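Local coordinates for protein xylulose kinase (Escherichia coli, PDB 2ITM) that phosphorylates D-xylulose to D-xylulose 5-phosphate with ATP, as a homodimeric sugar kinase of the FGGY family, at residues 145-157 and 164-176. Residues are numbered along the deposited sequence; the frame is centred on the assembly and turned at random.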
# COMPACT_ATOMS: atom_id res chain seq x y z
N GLN A 145 -11.81 26.43 41.11
CA GLN A 145 -10.67 27.19 41.62
C GLN A 145 -10.01 28.13 40.59
O GLN A 145 -9.05 28.81 40.88
CB GLN A 145 -9.61 26.24 42.17
CG GLN A 145 -10.02 25.38 43.33
CD GLN A 145 -8.95 24.37 43.67
OE1 GLN A 145 -9.09 23.19 43.39
NE2 GLN A 145 -7.86 24.84 44.25
N ILE A 146 -10.53 28.15 39.37
CA ILE A 146 -9.90 28.90 38.29
C ILE A 146 -10.02 30.40 38.49
O ILE A 146 -11.12 30.93 38.60
CB ILE A 146 -10.52 28.52 36.94
CG1 ILE A 146 -10.25 27.07 36.59
CG2 ILE A 146 -10.00 29.42 35.85
CD1 ILE A 146 -10.96 26.63 35.37
N ASP A 147 -8.89 31.08 38.51
CA ASP A 147 -8.86 32.53 38.56
C ASP A 147 -8.39 33.09 37.25
O ASP A 147 -8.78 34.17 36.85
CB ASP A 147 -7.98 33.01 39.72
CG ASP A 147 -8.13 34.50 39.99
OD1 ASP A 147 -7.20 35.27 39.72
OD2 ASP A 147 -9.15 34.99 40.46
N LYS A 148 -7.55 32.33 36.57
CA LYS A 148 -6.89 32.79 35.37
C LYS A 148 -6.61 31.63 34.42
O LYS A 148 -6.21 30.55 34.84
CB LYS A 148 -5.58 33.50 35.72
CG LYS A 148 -5.41 34.83 35.07
CD LYS A 148 -6.51 35.76 35.47
CE LYS A 148 -5.94 37.05 35.97
NZ LYS A 148 -6.98 38.07 36.13
N VAL A 149 -6.83 31.89 33.14
CA VAL A 149 -6.43 31.01 32.06
C VAL A 149 -5.40 31.70 31.15
O VAL A 149 -5.68 32.72 30.55
CB VAL A 149 -7.65 30.57 31.24
CG1 VAL A 149 -7.24 29.76 30.04
CG2 VAL A 149 -8.62 29.80 32.09
N LEU A 150 -4.21 31.12 31.09
CA LEU A 150 -3.15 31.70 30.29
C LEU A 150 -2.69 30.75 29.20
O LEU A 150 -2.53 29.55 29.42
CB LEU A 150 -1.96 32.10 31.16
CG LEU A 150 -2.16 33.16 32.23
CD1 LEU A 150 -0.87 33.39 32.94
CD2 LEU A 150 -2.68 34.44 31.64
N LEU A 151 -2.47 31.29 28.02
CA LEU A 151 -1.73 30.59 27.01
C LEU A 151 -0.28 30.39 27.46
O LEU A 151 0.17 31.01 28.39
CB LEU A 151 -1.82 31.33 25.68
CG LEU A 151 -3.22 31.43 25.07
CD1 LEU A 151 -3.31 32.56 24.08
CD2 LEU A 151 -3.58 30.13 24.40
N PRO A 152 0.42 29.50 26.79
CA PRO A 152 1.70 29.01 27.32
C PRO A 152 2.77 30.11 27.40
O PRO A 152 3.41 30.25 28.42
CB PRO A 152 2.06 27.90 26.34
CG PRO A 152 0.75 27.40 25.87
CD PRO A 152 -0.11 28.59 25.74
N LYS A 153 2.93 30.88 26.33
CA LYS A 153 3.92 31.94 26.32
C LYS A 153 3.56 33.04 27.32
O LYS A 153 4.43 33.72 27.85
CB LYS A 153 4.08 32.51 24.93
CG LYS A 153 3.21 33.70 24.66
CD LYS A 153 3.39 34.23 23.28
CE LYS A 153 2.69 35.55 23.11
NZ LYS A 153 1.25 35.51 23.41
N ASP A 154 2.27 33.21 27.55
CA ASP A 154 1.76 34.19 28.46
C ASP A 154 1.96 33.80 29.92
O ASP A 154 2.14 34.65 30.77
CB ASP A 154 0.30 34.50 28.16
CG ASP A 154 0.09 35.03 26.76
OD1 ASP A 154 0.99 35.70 26.24
OD2 ASP A 154 -0.93 34.82 26.11
N TYR A 155 1.97 32.51 30.20
CA TYR A 155 2.37 32.06 31.53
C TYR A 155 3.83 32.42 31.76
O TYR A 155 4.19 32.90 32.81
CB TYR A 155 2.17 30.55 31.72
CG TYR A 155 2.82 30.04 32.99
CD1 TYR A 155 2.21 30.20 34.21
CD2 TYR A 155 4.06 29.44 32.96
CE1 TYR A 155 2.80 29.74 35.36
CE2 TYR A 155 4.66 28.98 34.09
CZ TYR A 155 4.03 29.14 35.29
OH TYR A 155 4.64 28.69 36.43
N LEU A 156 4.63 32.20 30.73
CA LEU A 156 6.00 32.65 30.69
C LEU A 156 6.17 34.13 30.99
O LEU A 156 6.99 34.50 31.81
CB LEU A 156 6.62 32.29 29.35
CG LEU A 156 8.10 31.97 29.35
CD1 LEU A 156 8.48 31.12 30.53
CD2 LEU A 156 8.45 31.27 28.06
N ARG A 157 5.38 34.97 30.33
CA ARG A 157 5.37 36.39 30.62
C ARG A 157 5.14 36.70 32.10
O ARG A 157 5.88 37.45 32.69
CB ARG A 157 4.36 37.12 29.74
CG ARG A 157 4.25 38.60 30.02
CD ARG A 157 2.95 39.24 29.58
NE ARG A 157 2.46 38.63 28.36
CZ ARG A 157 3.02 38.78 27.18
NH1 ARG A 157 4.09 39.54 27.05
NH2 ARG A 157 2.51 38.17 26.13
N PHE A 164 -0.33 39.86 33.80
CA PHE A 164 -1.22 39.00 33.05
C PHE A 164 -1.57 39.65 31.72
O PHE A 164 -2.39 40.55 31.67
CB PHE A 164 -2.53 38.73 33.82
CG PHE A 164 -2.34 38.09 35.17
CD1 PHE A 164 -2.11 38.86 36.28
CD2 PHE A 164 -2.42 36.72 35.32
CE1 PHE A 164 -1.94 38.27 37.51
CE2 PHE A 164 -2.25 36.14 36.55
CZ PHE A 164 -2.01 36.91 37.64
N ALA A 165 -0.97 39.17 30.64
CA ALA A 165 -1.19 39.77 29.34
C ALA A 165 -1.02 38.80 28.17
O ALA A 165 -0.23 37.88 28.23
CB ALA A 165 -0.31 40.96 29.16
N SER A 166 -1.77 39.04 27.10
CA SER A 166 -1.56 38.36 25.84
C SER A 166 -1.63 39.30 24.63
O SER A 166 -1.90 40.46 24.78
CB SER A 166 -2.56 37.21 25.68
OG SER A 166 -2.18 36.33 24.67
N ASP A 167 -1.40 38.72 23.47
CA ASP A 167 -1.56 39.42 22.22
C ASP A 167 -2.73 38.89 21.40
O ASP A 167 -3.22 37.83 21.65
CB ASP A 167 -0.27 39.35 21.41
CG ASP A 167 -0.11 38.05 20.68
OD1 ASP A 167 -0.35 38.03 19.48
OD2 ASP A 167 0.25 37.01 21.23
N MET A 168 -3.15 39.66 20.41
CA MET A 168 -4.31 39.34 19.60
C MET A 168 -4.21 38.02 18.79
O MET A 168 -5.18 37.35 18.55
CB MET A 168 -4.66 40.51 18.68
CG MET A 168 -4.97 41.81 19.42
SD MET A 168 -6.42 41.73 20.46
CE MET A 168 -6.44 43.39 21.06
N SER A 169 -3.00 37.68 18.35
CA SER A 169 -2.79 36.48 17.58
C SER A 169 -2.91 35.20 18.39
O SER A 169 -3.48 34.25 17.93
CB SER A 169 -1.46 36.55 16.80
OG SER A 169 -0.35 36.25 17.61
N ASP A 170 -2.35 35.22 19.59
CA ASP A 170 -2.48 34.08 20.48
C ASP A 170 -3.90 34.00 21.05
O ASP A 170 -4.50 32.95 21.10
CB ASP A 170 -1.45 34.19 21.61
CG ASP A 170 -0.62 32.90 21.79
OD1 ASP A 170 0.19 32.87 22.73
OD2 ASP A 170 -0.73 31.89 21.07
N ALA A 171 -4.42 35.16 21.47
CA ALA A 171 -5.76 35.27 22.02
C ALA A 171 -6.84 34.79 21.05
O ALA A 171 -7.81 34.19 21.46
CB ALA A 171 -6.04 36.68 22.48
N ALA A 172 -6.67 35.06 19.77
CA ALA A 172 -7.60 34.59 18.77
C ALA A 172 -7.75 33.08 18.82
O ALA A 172 -8.82 32.55 18.58
CB ALA A 172 -7.16 35.04 17.41
N GLY A 173 -6.66 32.39 19.15
CA GLY A 173 -6.65 30.96 19.20
C GLY A 173 -7.39 30.31 20.36
O GLY A 173 -7.47 29.11 20.41
N THR A 174 -7.91 31.10 21.28
CA THR A 174 -8.62 30.57 22.43
C THR A 174 -10.04 30.14 22.09
O THR A 174 -10.57 29.23 22.69
CB THR A 174 -8.67 31.60 23.59
OG1 THR A 174 -9.40 32.76 23.21
CG2 THR A 174 -7.30 32.09 23.95
N MET A 175 -10.61 30.81 21.10
CA MET A 175 -12.04 30.83 20.83
C MET A 175 -12.87 31.62 21.81
O MET A 175 -14.08 31.46 21.85
CB MET A 175 -12.61 29.42 20.65
CG MET A 175 -11.88 28.53 19.69
SD MET A 175 -11.64 29.21 18.05
CE MET A 175 -13.30 29.26 17.52
N TRP A 176 -12.24 32.47 22.59
CA TRP A 176 -12.99 33.40 23.42
C TRP A 176 -12.92 34.80 22.84
O TRP A 176 -13.62 35.70 23.28
CB TRP A 176 -12.46 33.42 24.87
CG TRP A 176 -12.61 32.14 25.64
CD1 TRP A 176 -13.73 31.39 25.76
CD2 TRP A 176 -11.59 31.46 26.38
NE1 TRP A 176 -13.48 30.29 26.54
CE2 TRP A 176 -12.17 30.32 26.94
CE3 TRP A 176 -10.25 31.71 26.62
CZ2 TRP A 176 -11.45 29.43 27.73
CZ3 TRP A 176 -9.54 30.83 27.40
CH2 TRP A 176 -10.14 29.70 27.95
O HOH W 1 1.38 30.74 23.50
O HOH W 2 0.79 36.98 31.19
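Lys153 reaches from helix 152-161 across to Asp167 and Asp170 and also meets Asp154 of its own helix. Lys153 NZ forms salt bridges to Asp167 OD2 (2.8 Å), met nearly end-on to the C-O bond, and to Asp170 OD1 (2.9 Å), met on the anti side. The bend at the last torsion (chi4 -56°) brings NZ among the three carboxylates, the third being that of Asp154. There Lys153 NZ and Arg157 NH2 approach OD1 from opposite faces of the carboxylate plane. Arg157 NE also donates to Ala165 O (2.8 Å), coming in above the carbonyl plane, while its NH1 and NH2 continue to the carbonyls of Val228 and Ala229. A water bridges Lys153 N and Asp170 OD1.

Beside this network, Leu151 CD1 rests on Asp170 CB at 3.5 Å, and Val149 CG1 meets the edge of the Trp176 ring. At the outer end Lys148 lies over one face of Phe164 in CH-pi (CE) and cation-pi (NZ) contacts, its NZ bonding to Asp197 O. Asp167, the N-cap of helix 168-172, accepts from Ser169 N through OD1, which also takes the Ser169 hydroxyl. With Asp170 near Met77 of the substrate site, the buried lysine and arginine probably offset the clustered acidic charge and favour the ionised carboxylates beside the sugar pocket.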